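Local coordinates for Lmo2125 protein (Listeria monocytogenes serovar 1/2a, PDB 5TU0) that binds maltose as the extracellular solute-binding lipoprotein MalE and probably delivers the sugar to a membrane transporter for uptake, at residues A82-G87 / V287-L292; D90-K95 / Y294-K299; A158-F163 / T200-W205; G189-G194 / D375-I380; N245-E248 / N252-V255. The protein carries 2 engineered substitutions. All blocks are in the same frame, centred on the assembly; numbering follows the deposited sequence.

Contact 1 of 5, residues A82-G87 / V287-L292; sequences AEVKLG and VAQKWL
Gln289, on helix 285-295, reaches across to the loop 82-87 and pairs its side-chain amide with both the backbone N-H and C=O of Lys85, two bonds that fasten the helix to the connection between helices 69-77 and 94-99 in one lobe of the solute-binding protein fold. Walking along the helix, Ala288 turns its CB toward the loop but packs instead on Val278 of strand 272-278. Gln289 comes next. Its CG stands anti to the backbone N (chi1 176°) and the chain then bends at chi2, which carries the amide to the extended loop. OE1 of Gln289 accepts from Lys85 N at 2.9 Å along a nearly straight bond of 172°, while its NE2 donates to Lys85 O at 2.8 Å from above the carbonyl plane rather than on a lone pair. Both polar atoms of the one side chain are thus tied to a single residue, which fixes the rotation of the amide; NE2 also makes a weak bond to Asp293. The aliphatic start of Lys85 crosses the glutamine nearly perpendicularly, with CB of Lys85 3.9 Å from OE1 of Gln289. One turn on, Leu292 supplies the apolar half. Its CD2 is set against both branches of Val84 at about a right angle, beside Val278 and Ala109 of the neighbouring strands, so the polar pairing borders a hydrophobic layer between helix and sheet. Where the two halves meet, OE1 of Gln289 lies 3.6 Å from CB of Val84, and Leu292 CD2 is 3.9 Å from Val84 CG1.

Contact 2 of 5, residues D90-K95 / Y294-K299; sequences DDYDEK and YVTNQK
The phenol of Tyr92 ends against the side chain of Thr296, and its OH is the atom that meets all three side-chain heavy atoms of the threonine. The nearest is Thr296 CB, 3.1 Å from Tyr92 OH, with Thr296 CG2 at 3.4 Å; Thr296 OG1 lies 3.3 Å from the same oxygen. The tyrosine comes in roughly perpendicular to the threonine. Tyr92 has its CG anti to its own carbonyl carbon (chi1 -70°), which swings the ring from the loop toward the end of helix 285-295, and there its OH is hydrogen-bonded to Pro110 O. In Thr296 the hydroxyl is flanked by both backbone N and C (chi1 62°). That rotation turns OG1 back to its hydrogen bond with Leu292 O, and Asn88 ND2 is a further partner of OG1. Both buried hydroxyls are therefore satisfied, and the tyrosine ring fits beside Ala109 of strand 105-121, which also touches Thr296. Asn297 is the N-cap of helix 298-308, its OD1 bonded to Asn300 N. The arrangement is a short link between helices 285-295 and 298-308, with an N-capping asparagine, packed on a tyrosine from the loop before helix 94-99 in one lobe of the periplasmic-binding-protein fold.

Contact 3 of 5, residues A158-F163 / T200-W205; sequences AKWTDF and TYATKW
Two tryptophans meet almost perpendicularly here, the six-membered ring of Trp160 driving its edge at the five-membered ring of Trp205, with planes at 88° and centroids 5.3 Å apart. This T-shaped stack joins the loop after strand 156-157 to helix 193-208, in the lobe of the solute-binding protein that lies across the molecule from helix 285-295. The loop makes a type I turn from Lys159 to Asp162, and the salt bridge of Lys159 NZ to Asp162 OD2 spans it. Trp160, within that turn, has CG anti to the carbonyl carbon (chi1 -73°), which sends the indole into the helix. There its benzo edge falls among the neighbours Tyr201 and Ala202 and, one turn on, Trp205: CE3 of Trp160 packs on CB of Ala202 at 3.7 Å, and its CH2 reaches CE2 of Tyr201 at 4.1 Å. Ala158 CB lies over one face of the Trp160 indole, toward its rim. Trp160 NE1 is hydrogen-bonded to Tyr267 OH, so the indole is held at its polar edge too. Phe132 and Leu169 close in around the cluster, whose tyrosine hydroxyl is bound by Glu136. Within the helix, Trp205 NE1 donates to Tyr201 OH at 3.1 Å, in the plane of the indole and nearly straight at 169°; CH2 of Trp160 lies over the face of Trp205, and Trp160 CZ3 comes to 3.7 Å from Trp205 CD1.

Contact 4 of 5, residues G189-G194 / D375-I380; sequences GLNNKG and DAVKVI
Asn191 packs its side chain against the methyls of Val377, and that side chain can be followed from CB outward across the valine. CB of Asn191 is 3.7 Å from Val377 CG2. With chi1 at 64°, CG of Asn191 makes the nearest approach, 3.6 Å to the same Val377 CG2. At the tip the amide is laid against the valine: OD1 of Asn191 lies 3.7 Å from Val377 CG2 and also near Val377 CG1, while ND2 of Asn191 is 4.0 Å from Val377 CB. The asparagine and the valine are set nearly at right angles. These contacts are apolar; the polar partner of Asn191 ND2 is Asp374 OD1, just before the helix segment. The asparagine thus lays its flank on an apolar residue of helix 369-387 while its nitrogen grips the residue three places earlier. This joins the type I turn running from Gly189 to Asn192, between strand 187-189 and helix 193-208, to the C-terminal helix of the solute-binding protein. Asn192, the N-cap of helix 193-208, has OD1 bound to Ser195 N. On the buried side of the turn Leu190 adds a hydrophobic layer, CB of Leu190 4.0 Å from Val377 CG2 and its CD1 4.3 Å from Ile380 CD1. Val351 and Leu358 of helix 348-363 also pack on Leu190, while Ile188 of the preceding strand touches both Val377 and Ile380.

Contact 5 of 5, residues N245-E248 / N252-V255; sequences NYKE and NYGV
Tyr246 and Lys247, neighbours on the short helix 243-248, both pack on Tyr253, which opens the following strand 253-256. Only a short loop separates helix from strand, so this is a helix packed on the next strand, which belongs to a mixed sheet of the solute-binding protein fold. Tyr246 comes first. Its CB lies 3.6 Å from CD2 of Tyr253, and its ring then leads away, leaving an edge directed at the face of Tyr253 in an edge-to-face pair whose planes meet at 66° with centroids 6.0 Å apart. The far end of Tyr246 is bound elsewhere, its OH to Gln225 NE2, and the rings of Tyr119 and Phe228 meet it edge-to-face. Lys247 follows, on the outer side. Its aliphatic chain slants across the rim of Tyr253: CG of Lys247 is 3.1 Å from Tyr253 OH and 3.5 Å from Tyr253 CE2, near the ring plane, and CD of Lys247 lies 3.4 Å from the same hydroxyl. Tyr253 can meet both residues because its first torsion (chi1 73°) turns the ring back over the helix. The strand goes on through Gly254, whose backbone bonds to Tyr120 of strand 105-121. No hydrogen bond joins the two segments; the contact rests on aromatic and aliphatic surface, with the methylenes of a lysine shielding one edge of a partly exposed phenol.

How the contacts relate
From the N terminus, 82-87 and 90-95 come in close succession, and their partners on helix 285-295 and the turn after it follow about 200 residues later; contacts 1 and 2 therefore cross, and they touch through Leu86 and Tyr92. Within the long excursion they close lie contacts 3 and 5, in series: 158-163 meets helix 193-208, and then helix 243-248 meets its next strand. Contact 4 opens between the two segments of contact 3, crossing it and touching it through Phe163 and Leu190; it also crosses contacts 1 and 2 and encloses contact 5 before closing at the C-terminal helix 369-387. Contacts 1 and 3 lie on opposite sides of the chain's centre, about 41 Å apart between centres.

Contact 1 of 5, residues A82-G87 / V287-L292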
# COMPACT_ATOMS: atom_id res chain seq x y z
N ALA A 82 16.01 -13.85 7.76
CA ALA A 82 15.98 -15.30 7.78
C ALA A 82 14.76 -15.83 7.03
O ALA A 82 13.72 -15.20 7.04
CB ALA A 82 15.90 -15.78 9.23
N GLU A 83 14.88 -17.01 6.42
CA GLU A 83 13.70 -17.68 5.85
C GLU A 83 12.88 -18.15 7.03
O GLU A 83 13.45 -18.64 8.02
CB GLU A 83 14.08 -18.89 4.99
CG GLU A 83 14.85 -18.54 3.75
CD GLU A 83 15.20 -19.77 2.94
OE1 GLU A 83 14.33 -20.66 2.76
OE2 GLU A 83 16.35 -19.84 2.48
N VAL A 84 11.56 -17.98 6.95
CA VAL A 84 10.65 -18.35 8.05
C VAL A 84 9.48 -19.15 7.54
O VAL A 84 9.23 -19.19 6.31
CB VAL A 84 10.11 -17.10 8.78
CG1 VAL A 84 11.24 -16.38 9.52
CG2 VAL A 84 9.42 -16.14 7.80
N LYS A 85 8.78 -19.78 8.46
CA LYS A 85 7.60 -20.57 8.12
C LYS A 85 6.36 -19.79 8.51
O LYS A 85 6.41 -18.93 9.41
CB LYS A 85 7.60 -21.91 8.85
CG LYS A 85 8.83 -22.77 8.59
CD LYS A 85 8.71 -24.10 9.32
CE LYS A 85 9.97 -24.95 9.19
NZ LYS A 85 10.28 -25.25 7.76
N LEU A 86 5.25 -20.08 7.83
CA LEU A 86 3.97 -19.46 8.13
C LEU A 86 3.12 -20.43 8.97
O LEU A 86 2.37 -21.24 8.43
CB LEU A 86 3.23 -19.09 6.86
CG LEU A 86 3.98 -18.13 5.93
CD1 LEU A 86 3.12 -17.86 4.70
CD2 LEU A 86 4.33 -16.85 6.65
N GLY A 87 3.25 -20.32 10.29
CA GLY A 87 2.50 -21.17 11.21
C GLY A 87 1.00 -21.02 11.04
O GLY A 87 0.24 -21.98 11.24
N VAL A 287 13.10 -19.14 18.78
CA VAL A 287 12.16 -18.32 19.54
C VAL A 287 11.53 -17.24 18.65
O VAL A 287 10.34 -16.95 18.79
CB VAL A 287 12.79 -17.69 20.80
CG1 VAL A 287 11.78 -16.80 21.52
CG2 VAL A 287 13.27 -18.78 21.75
N ALA A 288 12.32 -16.67 17.73
CA ALA A 288 11.80 -15.68 16.78
C ALA A 288 10.68 -16.27 15.90
O ALA A 288 9.66 -15.59 15.62
CB ALA A 288 12.93 -15.16 15.88
N GLN A 289 10.86 -17.51 15.45
CA GLN A 289 9.85 -18.21 14.64
C GLN A 289 8.56 -18.36 15.46
O GLN A 289 7.45 -18.12 14.95
CB GLN A 289 10.34 -19.59 14.19
CG GLN A 289 9.29 -20.40 13.43
CD GLN A 289 8.94 -19.80 12.08
OE1 GLN A 289 9.80 -19.72 11.20
NE2 GLN A 289 7.68 -19.39 11.90
N LYS A 290 8.72 -18.73 16.73
CA LYS A 290 7.58 -18.86 17.62
C LYS A 290 6.88 -17.50 17.77
O LYS A 290 5.67 -17.45 17.76
CB LYS A 290 7.99 -19.46 18.96
CG LYS A 290 8.43 -20.93 18.86
CD LYS A 290 8.91 -21.43 20.20
CE LYS A 290 9.26 -22.92 20.19
NZ LYS A 290 10.44 -23.23 19.33
N TRP A 291 7.64 -16.42 17.83
CA TRP A 291 7.06 -15.06 17.92
C TRP A 291 6.22 -14.72 16.70
O TRP A 291 5.12 -14.21 16.83
CB TRP A 291 8.14 -13.98 18.13
CG TRP A 291 7.56 -12.60 18.15
CD1 TRP A 291 7.48 -11.73 17.10
CD2 TRP A 291 6.91 -11.96 19.25
NE1 TRP A 291 6.85 -10.57 17.48
CE2 TRP A 291 6.49 -10.69 18.80
CE3 TRP A 291 6.65 -12.33 20.57
CZ2 TRP A 291 5.83 -9.79 19.64
CZ3 TRP A 291 6.00 -11.43 21.40
CH2 TRP A 291 5.59 -10.17 20.93
N LEU A 292 6.73 -15.00 15.50
CA LEU A 292 5.96 -14.75 14.29
C LEU A 292 4.62 -15.50 14.29
O LEU A 292 3.58 -14.93 13.92
CB LEU A 292 6.77 -15.08 13.03
CG LEU A 292 7.58 -13.94 12.40
CD1 LEU A 292 8.56 -13.32 13.38
CD2 LEU A 292 8.32 -14.41 11.14

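Contact 2 of 5, residues D90-K95 / Y294-K299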
# COMPACT_ATOMS: atom_id res chain seq x y z
N ASP A 90 -2.94 -21.57 7.22
CA ASP A 90 -4.35 -21.90 6.98
C ASP A 90 -5.26 -20.68 7.09
O ASP A 90 -6.39 -20.72 6.65
CB ASP A 90 -4.85 -22.98 7.96
CG ASP A 90 -4.27 -24.34 7.67
OD1 ASP A 90 -3.74 -24.54 6.56
OD2 ASP A 90 -4.38 -25.24 8.54
N ASP A 91 -4.75 -19.61 7.69
CA ASP A 91 -5.51 -18.37 7.85
C ASP A 91 -5.02 -17.25 6.94
O ASP A 91 -5.34 -16.09 7.17
CB ASP A 91 -5.44 -17.93 9.32
CG ASP A 91 -6.01 -18.96 10.27
OD1 ASP A 91 -7.07 -19.55 9.97
OD2 ASP A 91 -5.40 -19.15 11.34
N TYR A 92 -4.26 -17.59 5.90
CA TYR A 92 -3.78 -16.60 4.93
C TYR A 92 -4.19 -16.94 3.49
O TYR A 92 -4.03 -18.09 3.06
CB TYR A 92 -2.26 -16.53 4.89
CG TYR A 92 -1.51 -15.95 6.08
CD1 TYR A 92 -1.89 -14.75 6.66
CD2 TYR A 92 -0.32 -16.54 6.51
CE1 TYR A 92 -1.17 -14.21 7.72
CE2 TYR A 92 0.41 -16.01 7.56
CZ TYR A 92 -0.01 -14.85 8.16
OH TYR A 92 0.74 -14.32 9.19
N ASP A 93 -4.68 -15.95 2.76
CA ASP A 93 -4.94 -16.11 1.33
C ASP A 93 -3.59 -16.30 0.63
O ASP A 93 -2.57 -15.82 1.12
CB ASP A 93 -5.60 -14.84 0.72
CG ASP A 93 -7.11 -14.74 0.98
OD1 ASP A 93 -7.81 -15.79 1.08
OD2 ASP A 93 -7.62 -13.60 1.03
N GLU A 94 -3.60 -16.96 -0.52
CA GLU A 94 -2.39 -17.13 -1.33
C GLU A 94 -1.72 -15.78 -1.67
O GLU A 94 -0.50 -15.68 -1.75
CB GLU A 94 -2.70 -17.90 -2.62
CG GLU A 94 -3.09 -19.35 -2.36
CD GLU A 94 -3.34 -20.15 -3.63
OE1 GLU A 94 -4.07 -19.68 -4.53
OE2 GLU A 94 -2.82 -21.29 -3.72
N LYS A 95 -2.54 -14.74 -1.85
CA LYS A 95 -2.01 -13.42 -2.17
C LYS A 95 -1.12 -12.89 -1.05
O LYS A 95 -0.08 -12.30 -1.31
CB LYS A 95 -3.16 -12.44 -2.37
CG LYS A 95 -2.72 -11.06 -2.83
CD LYS A 95 -3.87 -10.06 -2.78
CE LYS A 95 -5.01 -10.43 -3.70
NZ LYS A 95 -6.09 -9.40 -3.65
N TYR A 294 3.02 -16.60 16.92
CA TYR A 294 2.22 -16.01 17.99
C TYR A 294 1.54 -14.69 17.54
O TYR A 294 0.30 -14.56 17.57
CB TYR A 294 3.11 -15.72 19.19
CG TYR A 294 2.44 -15.01 20.35
CD1 TYR A 294 1.64 -15.71 21.24
CD2 TYR A 294 2.64 -13.65 20.58
CE1 TYR A 294 1.03 -15.07 22.32
CE2 TYR A 294 2.02 -13.00 21.66
CZ TYR A 294 1.22 -13.73 22.53
OH TYR A 294 0.59 -13.12 23.60
N VAL A 295 2.35 -13.72 17.13
CA VAL A 295 1.84 -12.39 16.82
C VAL A 295 0.88 -12.38 15.61
O VAL A 295 0.05 -11.47 15.49
CB VAL A 295 3.00 -11.35 16.66
CG1 VAL A 295 3.76 -11.56 15.36
CG2 VAL A 295 2.48 -9.92 16.67
N THR A 296 0.97 -13.40 14.75
CA THR A 296 0.08 -13.50 13.59
C THR A 296 -1.09 -14.47 13.81
O THR A 296 -1.84 -14.74 12.86
CB THR A 296 0.83 -13.82 12.26
OG1 THR A 296 1.49 -15.09 12.35
CG2 THR A 296 1.84 -12.75 11.95
N ASN A 297 -1.29 -14.98 15.03
CA ASN A 297 -2.45 -15.85 15.27
C ASN A 297 -3.70 -14.98 15.40
O ASN A 297 -3.61 -13.74 15.44
CB ASN A 297 -2.26 -16.84 16.44
CG ASN A 297 -2.26 -16.20 17.82
OD1 ASN A 297 -2.76 -15.10 18.03
ND2 ASN A 297 -1.67 -16.91 18.78
N GLN A 298 -4.86 -15.61 15.44
CA GLN A 298 -6.13 -14.86 15.48
C GLN A 298 -6.27 -13.93 16.69
O GLN A 298 -6.64 -12.79 16.54
CB GLN A 298 -7.32 -15.80 15.44
CG GLN A 298 -8.66 -15.07 15.47
CD GLN A 298 -9.85 -15.99 15.35
OE1 GLN A 298 -9.70 -17.20 15.19
NE2 GLN A 298 -11.04 -15.42 15.39
N LYS A 299 -5.98 -14.44 17.88
CA LYS A 299 -6.10 -13.64 19.10
C LYS A 299 -5.28 -12.35 19.03
O LYS A 299 -5.80 -11.25 19.27
CB LYS A 299 -5.68 -14.48 20.34
CG LYS A 299 -5.86 -13.76 21.67
CD LYS A 299 -5.56 -14.68 22.85
CE LYS A 299 -5.83 -14.01 24.19
NZ LYS A 299 -4.93 -12.84 24.43

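Contact 3 of 5, residues A158-F163 / T200-W205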
# COMPACT_ATOMS: atom_id res chain seq x y z
N ALA A 158 -8.04 12.87 -7.58
CA ALA A 158 -7.10 11.73 -7.36
C ALA A 158 -5.71 12.16 -7.83
O ALA A 158 -5.58 12.79 -8.88
CB ALA A 158 -7.56 10.49 -8.09
N LYS A 159 -4.68 11.83 -7.05
CA LYS A 159 -3.31 12.22 -7.38
C LYS A 159 -2.74 11.33 -8.49
O LYS A 159 -1.74 10.60 -8.31
CB LYS A 159 -2.45 12.13 -6.11
CG LYS A 159 -1.11 12.84 -6.22
CD LYS A 159 -0.16 12.41 -5.10
CE LYS A 159 1.21 13.06 -5.27
NZ LYS A 159 2.22 12.45 -4.36
N TRP A 160 -3.35 11.42 -9.67
CA TRP A 160 -2.95 10.56 -10.76
C TRP A 160 -1.57 10.82 -11.40
O TRP A 160 -1.13 10.00 -12.20
CB TRP A 160 -4.06 10.38 -11.80
CG TRP A 160 -5.21 9.50 -11.34
CD1 TRP A 160 -5.19 8.51 -10.39
CD2 TRP A 160 -6.51 9.44 -11.93
NE1 TRP A 160 -6.40 7.89 -10.32
CE2 TRP A 160 -7.24 8.44 -11.26
CE3 TRP A 160 -7.15 10.16 -12.95
CZ2 TRP A 160 -8.57 8.14 -11.56
CZ3 TRP A 160 -8.46 9.87 -13.25
CH2 TRP A 160 -9.16 8.87 -12.56
N THR A 161 -0.89 11.90 -11.03
CA THR A 161 0.49 12.11 -11.50
C THR A 161 1.43 11.14 -10.78
O THR A 161 2.54 10.90 -11.24
CB THR A 161 1.00 13.54 -11.27
OG1 THR A 161 0.79 13.91 -9.90
CG2 THR A 161 0.28 14.52 -12.17
N ASP A 162 0.98 10.63 -9.63
CA ASP A 162 1.75 9.69 -8.82
C ASP A 162 1.36 8.27 -9.25
O ASP A 162 0.21 7.84 -9.08
CB ASP A 162 1.44 9.95 -7.34
CG ASP A 162 2.33 9.17 -6.38
OD1 ASP A 162 2.72 8.03 -6.69
OD2 ASP A 162 2.59 9.69 -5.28
N PHE A 163 2.31 7.54 -9.83
CA PHE A 163 2.04 6.18 -10.28
C PHE A 163 1.51 5.27 -9.19
O PHE A 163 0.76 4.35 -9.47
CB PHE A 163 3.29 5.58 -10.91
CG PHE A 163 3.10 4.21 -11.45
CD1 PHE A 163 2.25 4.00 -12.53
CD2 PHE A 163 3.82 3.13 -10.94
CE1 PHE A 163 2.09 2.73 -13.05
CE2 PHE A 163 3.65 1.86 -11.46
CZ PHE A 163 2.79 1.67 -12.52
N THR A 200 -5.47 7.20 -21.11
CA THR A 200 -6.41 8.04 -21.87
C THR A 200 -7.54 8.55 -20.98
O THR A 200 -7.89 9.72 -21.04
CB THR A 200 -6.97 7.28 -23.10
OG1 THR A 200 -5.88 6.84 -23.92
CG2 THR A 200 -7.89 8.16 -23.95
N TYR A 201 -8.10 7.66 -20.16
CA TYR A 201 -9.16 8.04 -19.23
C TYR A 201 -8.66 9.09 -18.22
O TYR A 201 -9.34 10.11 -17.96
CB TYR A 201 -9.72 6.82 -18.50
CG TYR A 201 -10.89 7.18 -17.65
CD1 TYR A 201 -12.14 7.47 -18.23
CD2 TYR A 201 -10.77 7.28 -16.26
CE1 TYR A 201 -13.21 7.83 -17.45
CE2 TYR A 201 -11.85 7.65 -15.47
CZ TYR A 201 -13.07 7.91 -16.07
OH TYR A 201 -14.15 8.29 -15.28
N ALA A 202 -7.48 8.86 -17.67
CA ALA A 202 -6.89 9.83 -16.72
C ALA A 202 -6.69 11.21 -17.36
O ALA A 202 -6.97 12.23 -16.74
CB ALA A 202 -5.56 9.31 -16.17
N THR A 203 -6.23 11.21 -18.60
CA THR A 203 -5.95 12.43 -19.32
C THR A 203 -7.23 13.27 -19.47
O THR A 203 -7.15 14.50 -19.43
CB THR A 203 -5.27 12.10 -20.67
OG1 THR A 203 -4.02 11.41 -20.42
CG2 THR A 203 -4.98 13.34 -21.47
N LYS A 204 -8.38 12.62 -19.62
CA LYS A 204 -9.66 13.34 -19.75
C LYS A 204 -9.94 14.14 -18.47
O LYS A 204 -10.38 15.30 -18.53
CB LYS A 204 -10.84 12.40 -20.03
CG LYS A 204 -10.76 11.55 -21.30
CD LYS A 204 -10.81 12.36 -22.59
CE LYS A 204 -10.85 11.43 -23.80
NZ LYS A 204 -10.65 12.19 -25.07
N TRP A 205 -9.68 13.54 -17.31
CA TRP A 205 -9.86 14.25 -16.04
C TRP A 205 -8.89 15.43 -15.93
O TRP A 205 -9.30 16.55 -15.61
CB TRP A 205 -9.72 13.31 -14.84
CG TRP A 205 -10.96 12.47 -14.60
CD1 TRP A 205 -11.27 11.25 -15.18
CD2 TRP A 205 -12.05 12.78 -13.72
NE1 TRP A 205 -12.49 10.81 -14.71
CE2 TRP A 205 -12.99 11.73 -13.81
CE3 TRP A 205 -12.33 13.86 -12.86
CZ2 TRP A 205 -14.18 11.72 -13.08
CZ3 TRP A 205 -13.51 13.85 -12.15
CH2 TRP A 205 -14.42 12.77 -12.25

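Contact 4 of 5, residues G189-G194 / D375-I380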
# COMPACT_ATOMS: atom_id res chain seq x y z
N GLY A 189 4.05 -4.39 -18.87
CA GLY A 189 2.68 -4.19 -19.32
C GLY A 189 2.13 -2.77 -19.27
O GLY A 189 0.96 -2.56 -19.50
N LEU A 190 3.00 -1.79 -19.00
CA LEU A 190 2.58 -0.38 -18.86
C LEU A 190 2.31 0.36 -20.16
O LEU A 190 1.84 1.50 -20.14
CB LEU A 190 3.58 0.40 -18.01
CG LEU A 190 3.75 -0.14 -16.58
CD1 LEU A 190 4.85 0.63 -15.85
CD2 LEU A 190 2.45 -0.12 -15.79
N ASN A 191 2.56 -0.29 -21.29
CA ASN A 191 2.24 0.30 -22.59
C ASN A 191 1.36 -0.64 -23.41
O ASN A 191 1.28 -0.48 -24.63
CB ASN A 191 3.50 0.70 -23.36
CG ASN A 191 4.37 -0.49 -23.71
OD1 ASN A 191 4.34 -1.51 -23.05
ND2 ASN A 191 5.14 -0.35 -24.77
N ASN A 192 0.70 -1.60 -22.75
CA ASN A 192 -0.22 -2.49 -23.46
C ASN A 192 -1.53 -1.75 -23.73
O ASN A 192 -1.71 -0.63 -23.25
CB ASN A 192 -0.42 -3.86 -22.75
CG ASN A 192 -1.25 -3.79 -21.48
OD1 ASN A 192 -1.74 -2.74 -21.06
ND2 ASN A 192 -1.42 -4.95 -20.85
N LYS A 193 -2.42 -2.35 -24.51
CA LYS A 193 -3.71 -1.71 -24.87
C LYS A 193 -4.47 -1.20 -23.66
O LYS A 193 -4.96 -0.07 -23.66
CB LYS A 193 -4.62 -2.65 -25.65
CG LYS A 193 -4.53 -2.59 -27.16
CD LYS A 193 -3.23 -3.10 -27.74
CE LYS A 193 -3.30 -3.09 -29.27
NZ LYS A 193 -2.03 -3.54 -29.89
N GLY A 194 -4.56 -2.05 -22.65
CA GLY A 194 -5.24 -1.72 -21.41
C GLY A 194 -4.66 -0.52 -20.70
O GLY A 194 -5.41 0.43 -20.35
N ASP A 375 7.31 5.56 -24.82
CA ASP A 375 8.59 6.22 -24.52
C ASP A 375 9.08 5.88 -23.10
O ASP A 375 10.25 5.60 -22.90
CB ASP A 375 8.49 7.75 -24.69
CG ASP A 375 8.25 8.18 -26.14
OD1 ASP A 375 8.41 7.35 -27.06
OD2 ASP A 375 7.88 9.36 -26.37
N ALA A 376 8.16 5.88 -22.14
CA ALA A 376 8.51 5.58 -20.75
C ALA A 376 8.90 4.11 -20.60
O ALA A 376 9.86 3.80 -19.90
CB ALA A 376 7.35 5.92 -19.84
N VAL A 377 8.21 3.21 -21.28
CA VAL A 377 8.56 1.79 -21.18
C VAL A 377 9.97 1.56 -21.75
O VAL A 377 10.74 0.75 -21.20
CB VAL A 377 7.48 0.89 -21.80
CG1 VAL A 377 7.98 -0.55 -21.97
CG2 VAL A 377 6.23 0.92 -20.94
N LYS A 378 10.32 2.27 -22.82
CA LYS A 378 11.66 2.14 -23.39
C LYS A 378 12.71 2.61 -22.36
O LYS A 378 13.76 2.00 -22.25
CB LYS A 378 11.81 2.88 -24.73
CG LYS A 378 13.18 2.68 -25.36
CD LYS A 378 13.20 3.01 -26.86
CE LYS A 378 14.49 2.49 -27.50
NZ LYS A 378 14.44 2.54 -28.99
N VAL A 379 12.40 3.65 -21.60
CA VAL A 379 13.31 4.14 -20.56
C VAL A 379 13.51 3.05 -19.49
O VAL A 379 14.63 2.75 -19.08
CB VAL A 379 12.79 5.43 -19.89
CG1 VAL A 379 13.56 5.78 -18.63
CG2 VAL A 379 12.84 6.60 -20.87
N ILE A 380 12.40 2.46 -19.06
CA ILE A 380 12.45 1.44 -18.01
C ILE A 380 13.25 0.21 -18.48
O ILE A 380 14.14 -0.26 -17.77
CB ILE A 380 11.02 1.05 -17.57
CG1 ILE A 380 10.29 2.28 -16.97
CG2 ILE A 380 11.05 -0.08 -16.57
CD1 ILE A 380 8.82 2.05 -16.73

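Contact 5 of 5, residues N245-E248 / N252-V255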
# COMPACT_ATOMS: atom_id res chain seq x y z
N ASN A 245 -5.85 12.31 10.03
CA ASN A 245 -5.91 13.75 9.72
C ASN A 245 -7.32 14.26 9.54
O ASN A 245 -7.64 15.38 9.94
CB ASN A 245 -5.13 14.08 8.43
CG ASN A 245 -3.65 13.82 8.55
OD1 ASN A 245 -3.09 13.88 9.63
ND2 ASN A 245 -3.01 13.54 7.42
N TYR A 246 -8.18 13.46 8.90
CA TYR A 246 -9.56 13.90 8.69
C TYR A 246 -10.32 13.88 10.01
O TYR A 246 -11.21 14.68 10.21
CB TYR A 246 -10.26 13.06 7.62
CG TYR A 246 -9.46 12.89 6.34
CD1 TYR A 246 -8.69 13.94 5.83
CD2 TYR A 246 -9.52 11.71 5.61
CE1 TYR A 246 -7.96 13.79 4.67
CE2 TYR A 246 -8.79 11.56 4.43
CZ TYR A 246 -8.02 12.61 3.97
OH TYR A 246 -7.30 12.47 2.81
N LYS A 247 -9.95 12.95 10.90
CA LYS A 247 -10.55 12.89 12.26
C LYS A 247 -10.12 14.12 13.06
O LYS A 247 -10.95 14.73 13.74
CB LYS A 247 -10.16 11.61 12.99
CG LYS A 247 -10.80 10.36 12.41
CD LYS A 247 -10.51 9.09 13.20
CE LYS A 247 -9.06 8.66 13.05
NZ LYS A 247 -8.81 7.33 13.68
N GLU A 248 -8.84 14.49 12.96
CA GLU A 248 -8.31 15.69 13.63
C GLU A 248 -9.00 16.97 13.15
O GLU A 248 -9.26 17.88 13.94
CB GLU A 248 -6.80 15.84 13.39
CG GLU A 248 -5.91 14.84 14.14
CD GLU A 248 -5.76 15.14 15.62
OE1 GLU A 248 -6.52 15.97 16.17
OE2 GLU A 248 -4.86 14.52 16.25
N ASN A 252 -16.82 15.26 8.64
CA ASN A 252 -17.77 14.15 8.75
C ASN A 252 -17.54 13.25 7.54
O ASN A 252 -18.38 13.17 6.63
CB ASN A 252 -19.21 14.69 8.80
CG ASN A 252 -20.24 13.59 8.99
OD1 ASN A 252 -19.92 12.47 9.38
ND2 ASN A 252 -21.50 13.92 8.73
N TYR A 253 -16.39 12.56 7.53
CA TYR A 253 -16.00 11.75 6.38
C TYR A 253 -16.57 10.34 6.43
O TYR A 253 -16.88 9.80 7.50
CB TYR A 253 -14.46 11.70 6.22
CG TYR A 253 -13.74 10.84 7.25
CD1 TYR A 253 -13.52 9.49 7.03
CD2 TYR A 253 -13.30 11.39 8.44
CE1 TYR A 253 -12.88 8.70 7.98
CE2 TYR A 253 -12.66 10.62 9.40
CZ TYR A 253 -12.46 9.28 9.16
OH TYR A 253 -11.83 8.53 10.12
N GLY A 254 -16.72 9.76 5.26
CA GLY A 254 -17.15 8.39 5.11
C GLY A 254 -16.11 7.72 4.23
O GLY A 254 -15.34 8.40 3.56
N VAL A 255 -16.08 6.40 4.26
CA VAL A 255 -15.11 5.66 3.47
C VAL A 255 -15.82 4.55 2.72
O VAL A 255 -16.72 3.88 3.27
CB VAL A 255 -13.98 5.06 4.35
CG1 VAL A 255 -12.79 4.67 3.48
CG2 VAL A 255 -13.54 6.06 5.41